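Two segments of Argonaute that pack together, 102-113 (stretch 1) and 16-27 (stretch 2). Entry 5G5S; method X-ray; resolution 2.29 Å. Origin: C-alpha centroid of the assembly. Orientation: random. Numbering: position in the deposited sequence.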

# COMPACT_ATOMS: atom_id res chain seq x y z
N LYS A 102 18.64 -18.01 1.14
CA LYS A 102 17.68 -18.78 0.34
C LYS A 102 18.02 -20.25 0.25
O LYS A 102 17.11 -21.08 0.21
CB LYS A 102 17.46 -18.15 -1.04
CG LYS A 102 16.44 -17.03 -1.03
CD LYS A 102 17.08 -15.68 -1.24
CE LYS A 102 16.59 -14.65 -0.25
NZ LYS A 102 17.49 -13.47 -0.17
N LEU A 103 19.32 -20.58 0.22
CA LEU A 103 19.76 -21.98 0.17
C LEU A 103 19.51 -22.68 1.51
O LEU A 103 19.06 -23.82 1.50
CB LEU A 103 21.19 -22.15 -0.35
CG LEU A 103 21.40 -21.81 -1.86
CD1 LEU A 103 22.84 -21.81 -2.23
CD2 LEU A 103 20.66 -22.78 -2.77
N VAL A 104 19.67 -21.97 2.63
CA VAL A 104 19.38 -22.49 3.98
C VAL A 104 17.86 -22.73 4.10
O VAL A 104 17.45 -23.75 4.66
CB VAL A 104 19.93 -21.58 5.11
CG1 VAL A 104 19.48 -22.05 6.49
CG2 VAL A 104 21.44 -21.48 5.05
N ARG A 105 17.04 -21.82 3.51
CA ARG A 105 15.58 -21.92 3.48
C ARG A 105 15.17 -23.16 2.71
O ARG A 105 14.36 -23.95 3.21
CB ARG A 105 14.93 -20.66 2.88
CG ARG A 105 13.44 -20.54 3.20
CD ARG A 105 12.75 -19.58 2.26
NE ARG A 105 11.39 -19.28 2.69
CZ ARG A 105 10.31 -19.95 2.29
NH1 ARG A 105 10.42 -20.98 1.46
NH2 ARG A 105 9.10 -19.60 2.73
N GLY A 106 15.77 -23.35 1.53
CA GLY A 106 15.53 -24.52 0.70
C GLY A 106 15.93 -25.82 1.38
O GLY A 106 15.26 -26.85 1.22
N TYR A 107 17.02 -25.78 2.16
CA TYR A 107 17.51 -26.94 2.91
C TYR A 107 16.49 -27.33 3.97
O TYR A 107 16.07 -28.48 4.04
CB TYR A 107 18.89 -26.63 3.52
CG TYR A 107 19.56 -27.82 4.17
CD1 TYR A 107 20.04 -28.88 3.41
CD2 TYR A 107 19.79 -27.85 5.54
CE1 TYR A 107 20.69 -29.97 4.00
CE2 TYR A 107 20.46 -28.92 6.15
CZ TYR A 107 20.90 -29.98 5.37
OH TYR A 107 21.56 -31.03 5.96
N LEU A 108 16.05 -26.34 4.76
CA LEU A 108 15.04 -26.45 5.81
C LEU A 108 13.69 -26.94 5.23
O LEU A 108 13.03 -27.76 5.86
CB LEU A 108 14.87 -25.07 6.46
CG LEU A 108 15.23 -24.89 7.94
CD1 LEU A 108 16.38 -25.78 8.37
CD2 LEU A 108 15.52 -23.42 8.25
N LYS A 109 13.32 -26.47 4.03
CA LYS A 109 12.07 -26.84 3.36
C LYS A 109 12.12 -28.25 2.75
O LYS A 109 11.28 -29.09 3.08
CB LYS A 109 11.68 -25.79 2.29
CG LYS A 109 10.45 -26.17 1.48
CD LYS A 109 10.09 -25.12 0.45
CE LYS A 109 8.80 -25.44 -0.27
NZ LYS A 109 8.40 -24.34 -1.19
N SER A 110 13.07 -28.47 1.81
CA SER A 110 13.17 -29.73 1.07
C SER A 110 13.72 -30.93 1.85
O SER A 110 13.13 -32.00 1.81
CB SER A 110 13.93 -29.52 -0.23
OG SER A 110 13.67 -30.58 -1.14
N VAL A 111 14.85 -30.74 2.55
CA VAL A 111 15.50 -31.82 3.29
C VAL A 111 14.87 -32.04 4.66
O VAL A 111 14.56 -33.18 5.01
CB VAL A 111 17.04 -31.61 3.37
CG1 VAL A 111 17.75 -32.77 4.05
CG2 VAL A 111 17.62 -31.38 1.98
N HIS A 112 14.70 -30.96 5.44
CA HIS A 112 14.18 -31.05 6.81
C HIS A 112 12.66 -30.94 7.01
O HIS A 112 12.19 -31.12 8.13
CB HIS A 112 14.99 -30.16 7.76
CG HIS A 112 16.39 -30.67 7.95
ND1 HIS A 112 16.74 -31.45 9.04
CD2 HIS A 112 17.48 -30.54 7.15
CE1 HIS A 112 18.02 -31.74 8.88
NE2 HIS A 112 18.51 -31.21 7.76
N LYS A 113 11.90 -30.71 5.92
CA LYS A 113 10.44 -30.61 5.91
C LYS A 113 9.87 -29.69 7.02
O LYS A 113 9.10 -30.14 7.88
CB LYS A 113 9.78 -32.02 5.89
CG LYS A 113 10.17 -32.89 4.69
CD LYS A 113 9.48 -32.47 3.38
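Stretch 2 16-27: KIKEEFIPKEVH

How do the two backbones run past each other? Stretch 1 is already helical at Lys 102, with a wider pi-type turn from Tyr 107 to Val 111, where Tyr 107 O accepts from both Val 111 N (3.0 Å) and His 112 N (3.2 Å). Stretch 2 is mostly loop around a 3-10 segment from Glu 19 to Phe 21, then enters a strand at Glu 25 that continues later in the chain. Stretch 2 passes across the helix; its nearest CA pairs are those of Leu 103 and Val 26 (8.0 Å), Val 104 and Ile 22 (6.3 Å), and Leu 108 and Phe 21 (6.9 Å).

How do the aliphatic side chains of the helix meet stretch 2? Leu 103, Val 104 and Leu 108 each make apolar contacts. Leu 103 CD1 meets Val 26 CG1 at 3.6 Å, while Val 104 reaches two partners, with CG2 4.0 Å from Pro 23 CD and CG1 4.1 Å from Ile 17 CD1. Leu 108 CD2 also touches Ile 17 CD1, at 4.0 Å, so this isoleucine bridges residues one helical turn apart.

How is Tyr 107 accommodated? Pro 23 lies over one face of its ring, with CB 4.2 Å from the Tyr 107 ring centroid and almost on the ring normal, a CH-pi contact. At the ring edge, Phe 21 O approaches Tyr 107 CD2 to 3.2 Å. The same carbonyl oxygen is 3.7 Å from Leu 108 CD1, which also packs against Phe 21 CB at 3.8 Å.

What closes the contact beyond the helix? The edge of Phe 21 points toward the face of His 112 in an offset edge-to-face pair, with planes at 89° and His 112 ND1 3.4 Å from Phe 21 CD1. No hydrogen bond crosses between the stretches; the contact buries 484 Å², both sides summed, mainly through apolar and aromatic contacts.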

# COMPACT_ATOMS: atom_id res chain seq x y z
N LYS A 16 17.47 -18.10 16.08
CA LYS A 16 18.69 -18.74 15.61
C LYS A 16 18.49 -20.19 15.23
O LYS A 16 18.05 -20.99 16.06
CB LYS A 16 19.84 -18.59 16.63
N ILE A 17 18.80 -20.52 13.96
CA ILE A 17 18.73 -21.89 13.43
C ILE A 17 19.91 -22.67 14.03
O ILE A 17 21.04 -22.19 13.99
CB ILE A 17 18.74 -21.93 11.87
CG1 ILE A 17 17.54 -21.14 11.27
CG2 ILE A 17 18.77 -23.38 11.33
CD1 ILE A 17 17.82 -20.58 9.89
N LYS A 18 19.62 -23.86 14.57
CA LYS A 18 20.60 -24.75 15.18
C LYS A 18 21.54 -25.31 14.13
O LYS A 18 21.12 -25.54 12.98
CB LYS A 18 19.91 -25.87 15.97
CG LYS A 18 19.17 -25.35 17.19
CD LYS A 18 18.35 -26.41 17.88
CE LYS A 18 17.70 -25.87 19.13
NZ LYS A 18 16.84 -26.88 19.77
N GLU A 19 22.81 -25.46 14.51
CA GLU A 19 23.97 -25.93 13.74
C GLU A 19 23.70 -27.10 12.79
O GLU A 19 24.04 -27.02 11.61
CB GLU A 19 25.12 -26.28 14.70
CG GLU A 19 25.65 -25.10 15.50
CD GLU A 19 27.02 -24.63 15.06
OE1 GLU A 19 27.09 -23.79 14.14
OE2 GLU A 19 28.02 -25.11 15.63
N GLU A 20 23.07 -28.18 13.31
CA GLU A 20 22.72 -29.41 12.56
C GLU A 20 21.87 -29.15 11.31
O GLU A 20 21.90 -29.95 10.37
CB GLU A 20 22.01 -30.43 13.47
CG GLU A 20 21.71 -29.96 14.89
CD GLU A 20 20.63 -30.70 15.65
OE1 GLU A 20 20.30 -31.85 15.28
OE2 GLU A 20 20.11 -30.12 16.63
N PHE A 21 21.11 -28.04 11.31
CA PHE A 21 20.20 -27.64 10.24
C PHE A 21 20.76 -26.61 9.26
O PHE A 21 20.07 -26.21 8.31
CB PHE A 21 18.83 -27.22 10.84
CG PHE A 21 18.35 -28.20 11.89
CD1 PHE A 21 17.93 -29.47 11.53
CD2 PHE A 21 18.41 -27.87 13.24
CE1 PHE A 21 17.53 -30.39 12.51
CE2 PHE A 21 18.00 -28.79 14.21
CZ PHE A 21 17.56 -30.04 13.84
N ILE A 22 22.01 -26.19 9.46
CA ILE A 22 22.69 -25.27 8.55
C ILE A 22 23.61 -26.12 7.65
O ILE A 22 24.47 -26.84 8.17
CB ILE A 22 23.46 -24.14 9.29
CG1 ILE A 22 22.50 -23.22 10.05
CG2 ILE A 22 24.35 -23.34 8.31
CD1 ILE A 22 23.13 -22.55 11.28
N PRO A 23 23.45 -26.08 6.30
CA PRO A 23 24.35 -26.85 5.44
C PRO A 23 25.79 -26.33 5.49
O PRO A 23 26.01 -25.13 5.62
CB PRO A 23 23.74 -26.70 4.04
CG PRO A 23 22.91 -25.48 4.10
CD PRO A 23 22.47 -25.28 5.51
N LYS A 24 26.77 -27.24 5.47
CA LYS A 24 28.18 -26.85 5.52
C LYS A 24 28.65 -26.36 4.14
O LYS A 24 29.42 -25.39 4.04
CB LYS A 24 29.05 -28.02 6.01
CG LYS A 24 29.16 -28.11 7.52
N GLU A 25 28.15 -27.03 3.08
CA GLU A 25 28.52 -26.75 1.70
C GLU A 25 27.33 -26.60 0.77
O GLU A 25 26.25 -27.15 1.03
CB GLU A 25 29.44 -27.86 1.17
CG GLU A 25 30.88 -27.79 1.66
CD GLU A 25 31.73 -29.00 1.34
OE1 GLU A 25 31.55 -29.60 0.25
OE2 GLU A 25 32.61 -29.34 2.16
N VAL A 26 27.55 -25.89 -0.35
CA VAL A 26 26.61 -25.73 -1.47
C VAL A 26 27.20 -26.47 -2.68
O VAL A 26 28.42 -26.55 -2.85
CB VAL A 26 26.16 -24.28 -1.76
CG1 VAL A 26 25.47 -23.67 -0.55
CG2 VAL A 26 27.30 -23.40 -2.26
N HIS A 27 26.33 -27.07 -3.49
CA HIS A 27 26.79 -27.89 -4.59
C HIS A 27 26.21 -27.49 -5.93
O HIS A 27 25.00 -27.31 -6.07
CB HIS A 27 26.55 -29.37 -4.24
CG HIS A 27 27.03 -29.72 -2.87
ND1 HIS A 27 28.34 -30.11 -2.64
CD2 HIS A 27 26.39 -29.60 -1.68
CE1 HIS A 27 28.44 -30.27 -1.33
NE2 HIS A 27 27.29 -29.97 -0.71